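Local coordinates for protein inactive dihydroorotase-like domain (PDB 5NNL) that is of unknown function, an apparently inactive domain built on an alpha/beta barrel, at residues D214-G219 with K261-D266; E283-R288 with V309-T314. All coordinates share one frame; numbering follows the deposited sequence.

Contact 1: residues D214-G219 with K261-D266; sequences DVFSIG and KTRLHD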
loop_
_atom_site.group_PDB
_atom_site.type_symbol
_atom_site.label_atom_id
_atom_site.label_comp_id
_atom_site.label_asym_id
_atom_site.label_seq_id
_atom_site.Cartn_x
_atom_site.Cartn_y
_atom_site.Cartn_z
ATOM N N ASP A 214 -6.471 -3.475 9.956
ATOM C CA ASP A 214 -7.426 -3.938 8.958
ATOM C C ASP A 214 -6.757 -4.411 7.676
ATOM O O ASP A 214 -7.276 -5.320 7.019
ATOM C CB ASP A 214 -8.418 -2.815 8.634
ATOM C CG ASP A 214 -9.160 -2.324 9.863
ATOM O OD1 ASP A 214 -10.020 -3.065 10.386
ATOM O OD2 ASP A 214 -8.860 -1.205 10.331
ATOM N N VAL A 215 -5.605 -3.837 7.322
ATOM C CA VAL A 215 -5.002 -4.032 6.010
ATOM C C VAL A 215 -3.488 -4.141 6.136
ATOM O O VAL A 215 -2.862 -3.484 6.970
ATOM C CB VAL A 215 -5.370 -2.870 5.058
ATOM C CG1 VAL A 215 -4.652 -3.003 3.714
ATOM C CG2 VAL A 215 -6.871 -2.796 4.858
ATOM N N PHE A 216 -2.901 -4.978 5.283
ATOM C CA PHE A 216 -1.467 -4.970 5.039
ATOM C C PHE A 216 -1.198 -4.246 3.728
ATOM O O PHE A 216 -1.917 -4.439 2.744
ATOM C CB PHE A 216 -0.896 -6.388 4.955
ATOM C CG PHE A 216 -0.785 -7.097 6.279
ATOM C CD1 PHE A 216 -0.358 -6.433 7.417
ATOM C CD2 PHE A 216 -1.091 -8.441 6.373
ATOM C CE1 PHE A 216 -0.252 -7.098 8.621
ATOM C CE2 PHE A 216 -0.984 -9.109 7.573
ATOM C CZ PHE A 216 -0.566 -8.443 8.696
ATOM N N SER A 217 -0.163 -3.414 3.719
ATOM C CA SER A 217 0.285 -2.762 2.500
ATOM C C SER A 217 1.769 -3.026 2.318
ATOM O O SER A 217 2.464 -3.460 3.238
ATOM C CB SER A 217 0.025 -1.247 2.527
ATOM O OG SER A 217 0.868 -0.606 3.468
ATOM N N ILE A 218 2.246 -2.787 1.104
ATOM C CA ILE A 218 3.679 -2.792 0.849
ATOM C C ILE A 218 4.287 -1.435 1.166
ATOM O O ILE A 218 5.239 -1.336 1.947
ATOM C CB ILE A 218 3.941 -3.217 -0.609
ATOM C CG1 ILE A 218 3.368 -4.624 -0.818
ATOM C CG2 ILE A 218 5.434 -3.133 -0.930
ATOM C CD1 ILE A 218 3.797 -5.297 -2.081
ATOM N N GLY A 219 3.731 -0.374 0.584
ATOM C CA GLY A 219 4.080 0.975 0.970
ATOM C C GLY A 219 5.363 1.461 0.327
ATOM O O GLY A 219 5.953 0.821 -0.549
ATOM N N LYS A 261 -5.480 -13.307 4.069
ATOM C CA LYS A 261 -6.400 -13.056 2.963
ATOM C C LYS A 261 -7.234 -11.807 3.220
ATOM O O LYS A 261 -7.361 -10.943 2.346
ATOM C CB LYS A 261 -7.310 -14.263 2.732
ATOM C CG LYS A 261 -8.189 -14.116 1.489
ATOM C CD LYS A 261 -9.047 -15.346 1.222
ATOM C CE LYS A 261 -10.342 -15.319 2.017
ATOM N NZ LYS A 261 -11.312 -14.320 1.484
ATOM N N THR A 262 -7.808 -11.690 4.420
ATOM C CA THR A 262 -8.640 -10.528 4.717
ATOM C C THR A 262 -7.825 -9.242 4.666
ATOM O O THR A 262 -8.331 -8.197 4.242
ATOM C CB THR A 262 -9.306 -10.676 6.087
ATOM O OG1 THR A 262 -8.307 -10.909 7.085
ATOM C CG2 THR A 262 -10.314 -11.816 6.092
ATOM N N ARG A 263 -6.562 -9.294 5.091
ATOM C CA ARG A 263 -5.730 -8.097 5.115
ATOM C C ARG A 263 -5.180 -7.725 3.743
ATOM O O ARG A 263 -4.726 -6.589 3.565
ATOM C CB ARG A 263 -4.583 -8.281 6.113
ATOM C CG ARG A 263 -4.911 -7.777 7.512
ATOM C CD ARG A 263 -6.213 -8.361 8.044
ATOM N NE ARG A 263 -6.617 -7.733 9.297
ATOM C CZ ARG A 263 -7.669 -8.109 10.015
ATOM N NH1 ARG A 263 -8.423 -9.120 9.612
ATOM N NH2 ARG A 263 -7.962 -7.479 11.142
ATOM N N LEU A 264 -5.216 -8.640 2.774
ATOM C CA LEU A 264 -4.734 -8.367 1.424
ATOM C C LEU A 264 -5.827 -8.498 0.371
ATOM O O LEU A 264 -5.525 -8.469 -0.830
ATOM C CB LEU A 264 -3.559 -9.292 1.086
ATOM C CG LEU A 264 -2.238 -8.967 1.788
ATOM C CD1 LEU A 264 -1.170 -9.996 1.444
ATOM C CD2 LEU A 264 -1.749 -7.559 1.437
ATOM N N HIS A 265 -7.090 -8.626 0.781
ATOM C CA HIS A 265 -8.187 -8.676 -0.176
ATOM C C HIS A 265 -9.490 -8.151 0.420
ATOM O O HIS A 265 -9.925 -7.051 0.071
ATOM C CB HIS A 265 -8.396 -10.100 -0.695
ATOM C CG HIS A 265 -9.476 -10.200 -1.727
ATOM N ND1 HIS A 265 -9.245 -9.976 -3.068
ATOM C CD2 HIS A 265 -10.799 -10.458 -1.609
ATOM C CE1 HIS A 265 -10.378 -10.114 -3.735
ATOM N NE2 HIS A 265 -11.336 -10.403 -2.873
ATOM N N ASP A 266 -10.118 -8.921 1.312
ATOM C CA ASP A 266 -11.458 -8.585 1.796
ATOM C C ASP A 266 -11.517 -7.172 2.372
ATOM O O ASP A 266 -12.327 -6.344 1.943
ATOM C CB ASP A 266 -11.903 -9.600 2.846
ATOM C CG ASP A 266 -12.006 -10.999 2.289
ATOM O OD1 ASP A 266 -10.959 -11.658 2.127
ATOM O OD2 ASP A 266 -13.138 -11.439 2.011
#

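Contact 2: residues E283-R288 with V309-T314; sequences EIELDR and VVQRVT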
loop_
_atom_site.group_PDB
_atom_site.type_symbol
_atom_site.label_atom_id
_atom_site.label_comp_id
_atom_site.label_asym_id
_atom_site.label_seq_id
_atom_site.Cartn_x
_atom_site.Cartn_y
_atom_site.Cartn_z
ATOM N N GLU A 283 -2.634 -19.113 -6.925
ATOM C CA GLU A 283 -2.365 -20.425 -6.352
ATOM C C GLU A 283 -0.982 -20.403 -5.720
ATOM O O GLU A 283 -0.002 -20.041 -6.380
ATOM C CB GLU A 283 -2.444 -21.526 -7.411
ATOM C CG GLU A 283 -2.264 -22.934 -6.847
ATOM C CD GLU A 283 -2.381 -24.015 -7.909
ATOM O OE1 GLU A 283 -2.025 -23.741 -9.077
ATOM O OE2 GLU A 283 -2.834 -25.132 -7.574
ATOM N N ILE A 284 -0.909 -20.802 -4.452
ATOM C CA ILE A 284 0.294 -20.651 -3.642
ATOM C C ILE A 284 0.674 -22.001 -3.054
ATOM O O ILE A 284 -0.159 -22.681 -2.444
ATOM C CB ILE A 284 0.084 -19.612 -2.524
ATOM C CG1 ILE A 284 -0.044 -18.217 -3.136
ATOM C CG2 ILE A 284 1.234 -19.631 -1.529
ATOM C CD1 ILE A 284 -0.999 -17.346 -2.416
ATOM N N GLU A 285 1.935 -22.384 -3.238
ATOM C CA GLU A 285 2.522 -23.528 -2.544
ATOM C C GLU A 285 3.038 -22.996 -1.212
ATOM O O GLU A 285 4.148 -22.473 -1.108
ATOM C CB GLU A 285 3.609 -24.170 -3.396
ATOM C CG GLU A 285 3.043 -24.840 -4.655
ATOM C CD GLU A 285 4.037 -24.966 -5.802
ATOM O OE1 GLU A 285 3.960 -25.971 -6.540
ATOM O OE2 GLU A 285 4.881 -24.063 -5.983
ATOM N N LEU A 286 2.198 -23.118 -0.182
ATOM C CA LEU A 286 2.457 -22.461 1.096
ATOM C C LEU A 286 3.714 -22.994 1.774
ATOM O O LEU A 286 4.386 -22.254 2.501
ATOM C CB LEU A 286 1.241 -22.638 2.003
ATOM C CG LEU A 286 1.342 -22.147 3.444
ATOM C CD1 LEU A 286 1.644 -20.662 3.491
ATOM C CD2 LEU A 286 0.052 -22.459 4.180
ATOM N N ASP A 287 4.051 -24.264 1.547
ATOM C CA ASP A 287 5.154 -24.918 2.237
ATOM C C ASP A 287 6.446 -24.947 1.437
ATOM O O ASP A 287 7.473 -25.372 1.973
ATOM C CB ASP A 287 4.773 -26.359 2.595
ATOM C CG ASP A 287 4.059 -26.463 3.924
ATOM O OD1 ASP A 287 4.429 -25.721 4.863
ATOM O OD2 ASP A 287 3.131 -27.293 4.028
ATOM N N ARG A 288 6.425 -24.527 0.179
ATOM C CA ARG A 288 7.626 -24.601 -0.639
ATOM C C ARG A 288 8.619 -23.533 -0.200
ATOM O O ARG A 288 8.283 -22.344 -0.144
ATOM C CB ARG A 288 7.278 -24.438 -2.114
ATOM C CG ARG A 288 8.440 -24.766 -3.029
ATOM C CD ARG A 288 8.067 -24.659 -4.490
ATOM N NE ARG A 288 9.254 -24.732 -5.338
ATOM C CZ ARG A 288 9.281 -24.415 -6.629
ATOM N NH1 ARG A 288 8.183 -23.994 -7.243
ATOM N NH2 ARG A 288 10.415 -24.516 -7.309
ATOM N N VAL A 309 5.486 -19.954 -2.372
ATOM C CA VAL A 309 5.780 -19.730 -3.782
ATOM C C VAL A 309 4.471 -19.469 -4.511
ATOM O O VAL A 309 3.487 -20.195 -4.318
ATOM C CB VAL A 309 6.533 -20.927 -4.389
ATOM C CG1 VAL A 309 6.582 -20.838 -5.916
ATOM C CG2 VAL A 309 7.950 -20.992 -3.826
ATOM N N VAL A 310 4.457 -18.427 -5.339
ATOM C CA VAL A 310 3.296 -18.090 -6.160
ATOM C C VAL A 310 3.307 -19.031 -7.363
ATOM O O VAL A 310 3.998 -18.789 -8.354
ATOM C CB VAL A 310 3.309 -16.621 -6.587
ATOM C CG1 VAL A 310 2.090 -16.303 -7.438
ATOM C CG2 VAL A 310 3.358 -15.721 -5.367
ATOM N N GLN A 311 2.526 -20.109 -7.284
ATOM C CA GLN A 311 2.576 -21.134 -8.322
ATOM C C GLN A 311 1.940 -20.641 -9.615
ATOM O O GLN A 311 2.468 -20.887 -10.705
ATOM C CB GLN A 311 1.890 -22.411 -7.830
ATOM C CG GLN A 311 1.699 -23.487 -8.902
ATOM C CD GLN A 311 1.084 -24.768 -8.350
ATOM O OE1 GLN A 311 0.521 -24.782 -7.254
ATOM N NE2 GLN A 311 1.193 -25.851 -9.111
ATOM N N ARG A 312 0.814 -19.940 -9.520
ATOM C CA ARG A 312 0.115 -19.492 -10.714
ATOM C C ARG A 312 -0.768 -18.304 -10.369
ATOM O O ARG A 312 -1.457 -18.311 -9.347
ATOM C CB ARG A 312 -0.734 -20.618 -11.312
ATOM C CG ARG A 312 -1.452 -20.231 -12.601
ATOM C CD ARG A 312 -2.491 -21.259 -13.029
ATOM N NE ARG A 312 -3.444 -21.548 -11.960
ATOM C CZ ARG A 312 -4.711 -21.912 -12.144
ATOM N NH1 ARG A 312 -5.221 -22.028 -13.366
ATOM N NH2 ARG A 312 -5.480 -22.152 -11.089
ATOM N N VAL A 313 -0.749 -17.297 -11.239
ATOM C CA VAL A 313 -1.650 -16.155 -11.157
ATOM C C VAL A 313 -2.376 -16.045 -12.487
ATOM O O VAL A 313 -1.735 -15.994 -13.544
ATOM C CB VAL A 313 -0.901 -14.848 -10.836
ATOM C CG1 VAL A 313 -1.848 -13.641 -10.878
ATOM C CG2 VAL A 313 -0.222 -14.948 -9.478
ATOM N N THR A 314 -3.702 -16.019 -12.436
ATOM C CA THR A 314 -4.513 -15.749 -13.610
ATOM C C THR A 314 -5.031 -14.319 -13.541
ATOM O O THR A 314 -5.267 -13.771 -12.461
ATOM C CB THR A 314 -5.684 -16.731 -13.730
ATOM O OG1 THR A 314 -6.561 -16.597 -12.602
ATOM C CG2 THR A 314 -5.172 -18.168 -13.807
#

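Contact 1: residues D214-G219 with K261-D266
Phe216 and Arg263 meet where strand 215-217, one of the parallel strands of the dihydroorotase-like alpha/beta barrel, crosses helix 257-271. The axes of strand 215-217 and of helix residues 261-266 come within 6.1 Å at an angle of 76°, so the contact concentrates on a few residues. Its tight part is built on the backbone carbonyl of Arg263. Phe216 N donates to Arg263 O at 3.0 Å in a nearly straight bond (167° at the hydrogen), and Val215 CA adds a CA-H...O contact to the same oxygen. A wider pi-type turn spans 262-266 of the helix, and this carbonyl lies within it, turned to a strand amide.

On the buried side, Phe216 sets one ring face against the aliphatic stem of Arg263: Arg263 CG lies over that face, offset toward the rim, 4.2 Å from the ring centroid, and Arg263 CB is 3.5 Å from Phe216 CD2. Leu264 closes in beside them, its CD2 branch 3.8 Å from Phe216 CB, and Leu246 of helix 242-251 packs against both Phe216 and Leu264.

Toward Asp214 the contact is looser and partly exposed to solvent. The Arg263 chain bends at chi2, which puts CD beside Asp214 O. NE bonds to the carbonyl of the preceding residue, Ile213, and not to Asp214 O, while the carboxylate of Asp214 pairs with Lys169. Thr262 OG1, bonded to Tyr259 O, also accepts a hydrogen bond from Arg263 NH1 at 3.1 Å, lying only 1° out of the guanidinium plane.

Contact 2: residues E283-R288 with V309-T314
Glu283 and Gln311 lie across from one another with their carboxylate and amide planes stacked, only 15° apart. Both side chains leave the backbone with CG anti to N (Glu283 chi1 -176°) and continue extended beyond CG, which carries the two flat groups out past the backbone to overlap. Glu285 flanks the Gln311 amide too, but crosses that side chain at about a right angle; its CG stands anti to the carbonyl carbon instead (chi1 -68°), and its carboxylate is likewise stacked on the amide. Arg312, bent at chi3, brings NE to 3.9 Å from Glu283 OE1, a long salt bridge.

The backbone beneath is an antiparallel strand pair interrupted by a classic beta bulge, in which Gln311 and Arg312 both face Glu283. Glu283 O therefore accepts hydrogen bonds from two backbone amides, Gln311 N at 2.7 Å and Arg312 N at 3.2 Å, while Glu283 N returns a bond to Arg312 O. The extra residue in the strand 305-315 shifts the register by one before Ile284 pairs with Val310. Beyond it, Glu285 and Val309 exchange a pair of backbone bonds. Ile284 and Val310 point to the sheet face opposite that of Glu283, Glu285, Val309 and Arg312, and Ile284 packs there on Leu247 of helix 242-251.

A type I turn from Glu285 to Arg288 takes the chain round a corner, after which Arg288 resumes backbone pairing with Gly308. Arg288 is extended from CG to NE and passes obliquely over Val309, its CD 3.7 Å from Val309 CG2. Val309 CG1 lies beside Glu285, 3.6 Å from OE2. Glu285 OE2 in turn forms a salt bridge with Arg288 NH1 at 3.5 Å, lying in plane at the guanidinium edge.

In the fold
Contacts 1 and 2 follow one another along the chain: the first closes with helix 257-271, and strand 281-291, the next element of secondary structure, opens the second. Their centres are 18 Å apart and their nearest atoms about 8 Å, so they do not touch. The centre of contact 1 is about 8 Å from the centre of the chain, where a helix meets a barrel strand; that of contact 2 is about 21 Å from it, among the antiparallel strands that follow the barrel strands in the sequence. Helix 242-251 covers part of both. Strand 3-11 also reaches both, accepting a bond from His265 through Gly8 and pairing with Ile284 through Ile4.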